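Local coordinates for putative ATP-dependent endonuclease of the OLD family (Thermus scotoductus, PDB 6P74), which degrades linear or supercoiled double-stranded DNA in the 5'-to-3' direction, nicks circular DNA, and hydrolyses ATP in a DNA-stimulated manner, at residues Q285-F290 against T309-F314. Numbering follows the deposited sequence.
Sequences QAQRYF and THSPIF. With SO4 (sulfate ion), chain J.
Gln287 reaches from its helix to Ser311, Ile313 and Phe314. CB lies 3.6 Å from Phe314 CE1, and CG stays against that same ring carbon. With CG beside the backbone N and CD anti to CA (chi2 175°), the chain runs outward extended, crossing both Ile313 and Phe314 at about a right angle. The amide plane is turned only 20° from the Phe314 ring. At the tip, OE1 accepts from Ser311 OG at 2.9 Å; the C=O...donor angle of 171° puts the hydroxyl almost straight beyond the carbonyl. OE1 also touches Ile313 CD1, whereas NE2 bonds to the Leu282 carbonyl, so both ends of the amide are held. This joins helix 284-299 of the P-loop ATPase fold to the loop leaving strand 304-308, a central strand beside 23-27. Two ST turns shape that loop: Ser311 N donates to Thr309 OG1, and Ile313 N to Ser311 OG (3.0 Å). Thr309 OG1 additionally pairs with Glu279. On one flank Ile313 CD1 sits 3.9 Å above the Arg288 guanidinium plane, toward its rim, while NH2 bonds a sulfate O1 near that plane. Phe290 CD2 meets Phe314 CZ at 3.9 Å, an apolar contact.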
ATOM      1  N   GLN A 285      23.196  15.691  -9.973  1.00 75.79           N
ATOM      2  CA  GLN A 285      23.162  16.836 -10.879  1.00 82.88           C
ATOM      3  C   GLN A 285      21.778  17.006 -11.493  1.00 72.64           C
ATOM      4  O   GLN A 285      21.310  18.131 -11.691  1.00 71.39           O
ATOM      5  CB  GLN A 285      24.210  16.660 -11.980  1.00 88.32           C
ATOM      6  CG  GLN A 285      24.727  17.958 -12.571  1.00101.29           C
ATOM      7  CD  GLN A 285      25.523  18.785 -11.567  1.00102.28           C
ATOM      8  OE1 GLN A 285      25.627  18.429 -10.393  1.00 98.41           O
ATOM      9  NE2 GLN A 285      26.089  19.895 -12.033  1.00102.85           N
ATOM     10  N   ALA A 286      21.113  15.894 -11.805  1.00 67.31           N
ATOM     11  CA  ALA A 286      19.750  15.965 -12.315  1.00 68.33           C
ATOM     12  C   ALA A 286      18.778  16.363 -11.225  1.00 67.85           C
ATOM     13  O   ALA A 286      17.762  17.007 -11.510  1.00 71.91           O
ATOM     14  CB  ALA A 286      19.328  14.626 -12.927  1.00 63.54           C
ATOM     15  N   GLN A 287      19.057  15.967  -9.984  1.00 64.96           N
ATOM     16  CA  GLN A 287      18.226  16.404  -8.876  1.00 66.85           C
ATOM     17  C   GLN A 287      18.325  17.903  -8.708  1.00 68.73           C
ATOM     18  O   GLN A 287      17.325  18.577  -8.431  1.00 68.90           O
ATOM     19  CB  GLN A 287      18.640  15.691  -7.595  1.00 64.62           C
ATOM     20  CG  GLN A 287      18.471  14.173  -7.621  1.00 60.38           C
ATOM     21  CD  GLN A 287      19.035  13.559  -6.349  1.00 66.79           C
ATOM     22  OE1 GLN A 287      18.928  14.146  -5.271  1.00 63.39           O
ATOM     23  NE2 GLN A 287      19.665  12.400  -6.472  1.00 67.50           N
ATOM     24  N   ARG A 288      19.517  18.447  -8.916  1.00 66.54           N
ATOM     25  CA  ARG A 288      19.673  19.889  -8.846  1.00 70.77           C
ATOM     26  C   ARG A 288      18.903  20.564  -9.961  1.00 68.79           C
ATOM     27  O   ARG A 288      18.248  21.587  -9.744  1.00 73.59           O
ATOM     28  CB  ARG A 288      21.154  20.261  -8.890  1.00 73.34           C
ATOM     29  CG  ARG A 288      21.787  20.256  -7.515  1.00 74.46           C
ATOM     30  CD  ARG A 288      23.288  20.654  -7.512  1.00 88.67           C
ATOM     31  NE  ARG A 288      24.154  19.479  -7.393  1.00 95.68           N
ATOM     32  CZ  ARG A 288      24.548  18.936  -6.240  1.00101.00           C
ATOM     33  NH1 ARG A 288      24.186  19.468  -5.065  1.00 95.00           N
ATOM     34  NH2 ARG A 288      25.321  17.859  -6.266  1.00105.72           N
ATOM     35  N   TYR A 289      18.958  19.999 -11.162  1.00 69.10           N
ATOM     36  CA  TYR A 289      18.211  20.573 -12.274  1.00 66.01           C
ATOM     37  C   TYR A 289      16.701  20.519 -12.005  1.00 65.04           C
ATOM     38  O   TYR A 289      15.994  21.513 -12.164  1.00 68.04           O
ATOM     39  CB  TYR A 289      18.606  19.838 -13.563  1.00 69.56           C
ATOM     40  CG  TYR A 289      17.912  20.336 -14.794  1.00 70.49           C
ATOM     41  CD1 TYR A 289      16.633  19.925 -15.083  1.00 73.67           C
ATOM     42  CD2 TYR A 289      18.538  21.213 -15.667  1.00 79.91           C
ATOM     43  CE1 TYR A 289      15.977  20.373 -16.195  1.00 77.27           C
ATOM     44  CE2 TYR A 289      17.889  21.671 -16.798  1.00 80.56           C
ATOM     45  CZ  TYR A 289      16.596  21.244 -17.047  1.00 77.31           C
ATOM     46  OH  TYR A 289      15.897  21.673 -18.152  1.00 78.46           O
ATOM     47  N   PHE A 290      16.202  19.375 -11.532  1.00 63.05           N
ATOM     48  CA  PHE A 290      14.777  19.226 -11.251  1.00 60.28           C
ATOM     49  C   PHE A 290      14.316  20.200 -10.158  1.00 68.22           C
ATOM     50  O   PHE A 290      13.303  20.899 -10.313  1.00 67.34           O
ATOM     51  CB  PHE A 290      14.505  17.764 -10.866  1.00 55.66           C
ATOM     52  CG  PHE A 290      13.057  17.353 -10.940  1.00 65.63           C
ATOM     53  CD1 PHE A 290      12.135  18.089 -11.686  1.00 68.03           C
ATOM     54  CD2 PHE A 290      12.616  16.224 -10.261  1.00 60.99           C
ATOM     55  CE1 PHE A 290      10.803  17.704 -11.736  1.00 64.53           C
ATOM     56  CE2 PHE A 290      11.286  15.829 -10.319  1.00 62.16           C
ATOM     57  CZ  PHE A 290      10.377  16.569 -11.045  1.00 61.89           C
ATOM     58  N   THR A 309      10.678  14.012   0.709  1.00 69.14           N
ATOM     59  CA  THR A 309      12.025  13.881   0.169  1.00 66.48           C
ATOM     60  C   THR A 309      12.978  13.352   1.229  1.00 70.77           C
ATOM     61  O   THR A 309      12.786  13.560   2.433  1.00 68.03           O
ATOM     62  CB  THR A 309      12.566  15.215  -0.364  1.00 64.15           C
ATOM     63  OG1 THR A 309      13.734  14.973  -1.145  1.00 63.97           O
ATOM     64  CG2 THR A 309      12.941  16.134   0.781  1.00 64.23           C
ATOM     65  N   HIS A 310      14.015  12.661   0.754  1.00 74.61           N
ATOM     66  CA  HIS A 310      15.159  12.258   1.561  1.00 82.55           C
ATOM     67  C   HIS A 310      16.431  12.960   1.133  1.00 80.61           C
ATOM     68  O   HIS A 310      17.504  12.658   1.668  1.00 84.37           O
ATOM     69  CB  HIS A 310      15.377  10.747   1.465  1.00 92.17           C
ATOM     70  CG  HIS A 310      14.436   9.947   2.298  1.00109.62           C
ATOM     71  ND1 HIS A 310      14.646   9.722   3.643  1.00117.99           N
ATOM     72  CD2 HIS A 310      13.283   9.310   1.983  1.00114.06           C
ATOM     73  CE1 HIS A 310      13.660   8.986   4.122  1.00120.66           C
ATOM     74  NE2 HIS A 310      12.820   8.721   3.136  1.00117.37           N
ATOM     75  N   SER A 311      16.343  13.856   0.172  1.00 74.10           N
ATOM     76  CA  SER A 311      17.503  14.434  -0.479  1.00 76.34           C
ATOM     77  C   SER A 311      17.766  15.820   0.059  1.00 76.59           C
ATOM     78  O   SER A 311      16.846  16.645   0.090  1.00 77.59           O
ATOM     79  CB  SER A 311      17.289  14.510  -1.985  1.00 73.49           C
ATOM     80  OG  SER A 311      18.331  15.254  -2.604  1.00 76.55           O
ATOM     81  N   PRO A 312      18.989  16.131   0.489  1.00 68.48           N
ATOM     82  CA  PRO A 312      19.299  17.523   0.843  1.00 69.92           C
ATOM     83  C   PRO A 312      19.263  18.476  -0.352  1.00 65.64           C
ATOM     84  O   PRO A 312      19.396  19.692  -0.168  1.00 74.33           O
ATOM     85  CB  PRO A 312      20.705  17.430   1.452  1.00 82.19           C
ATOM     86  CG  PRO A 312      21.286  16.170   0.895  1.00 83.06           C
ATOM     87  CD  PRO A 312      20.130  15.225   0.678  1.00 74.57           C
ATOM     88  N   ILE A 313      19.121  17.976  -1.570  1.00 65.03           N
ATOM     89  CA  ILE A 313      19.053  18.893  -2.693  1.00 73.53           C
ATOM     90  C   ILE A 313      17.658  19.487  -2.809  1.00 74.59           C
ATOM     91  O   ILE A 313      17.513  20.660  -3.163  1.00 79.28           O
ATOM     92  CB  ILE A 313      19.510  18.173  -3.972  1.00 81.95           C
ATOM     93  CG1 ILE A 313      21.028  17.917  -3.898  1.00 81.14           C
ATOM     94  CG2 ILE A 313      19.151  18.971  -5.205  1.00 76.88           C
ATOM     95  CD1 ILE A 313      21.455  16.626  -4.608  1.00 78.58           C
ATOM     96  N   PHE A 314      16.625  18.725  -2.442  1.00 70.35           N
ATOM     97  CA  PHE A 314      15.241  19.192  -2.458  1.00 68.58           C
ATOM     98  C   PHE A 314      14.787  19.810  -1.136  1.00 69.77           C
ATOM     99  O   PHE A 314      13.660  20.320  -1.052  1.00 65.12           O
ATOM    100  CB  PHE A 314      14.302  18.035  -2.824  1.00 62.28           C
ATOM    101  CG  PHE A 314      14.406  17.597  -4.253  1.00 63.48           C
ATOM    102  CD1 PHE A 314      15.365  16.667  -4.643  1.00 68.23           C
ATOM    103  CD2 PHE A 314      13.548  18.118  -5.214  1.00 61.68           C
ATOM    104  CE1 PHE A 314      15.468  16.272  -5.968  1.00 63.08           C
ATOM    105  CE2 PHE A 314      13.635  17.724  -6.543  1.00 59.06           C
ATOM    106  CZ  PHE A 314      14.594  16.798  -6.921  1.00 61.66           C
TER
HETATM  107  S   SO4 J 609      28.000  15.725  -8.191  1.00196.26           S
HETATM  108  O1  SO4 J 609      26.827  16.591  -8.263  1.00198.28           O
HETATM  109  O2  SO4 J 609      29.212  16.539  -8.130  1.00196.68           O
HETATM  110  O3  SO4 J 609      28.054  14.882  -9.378  1.00197.57           O
HETATM  111  O4  SO4 J 609      27.903  14.876  -7.008  1.00196.45           O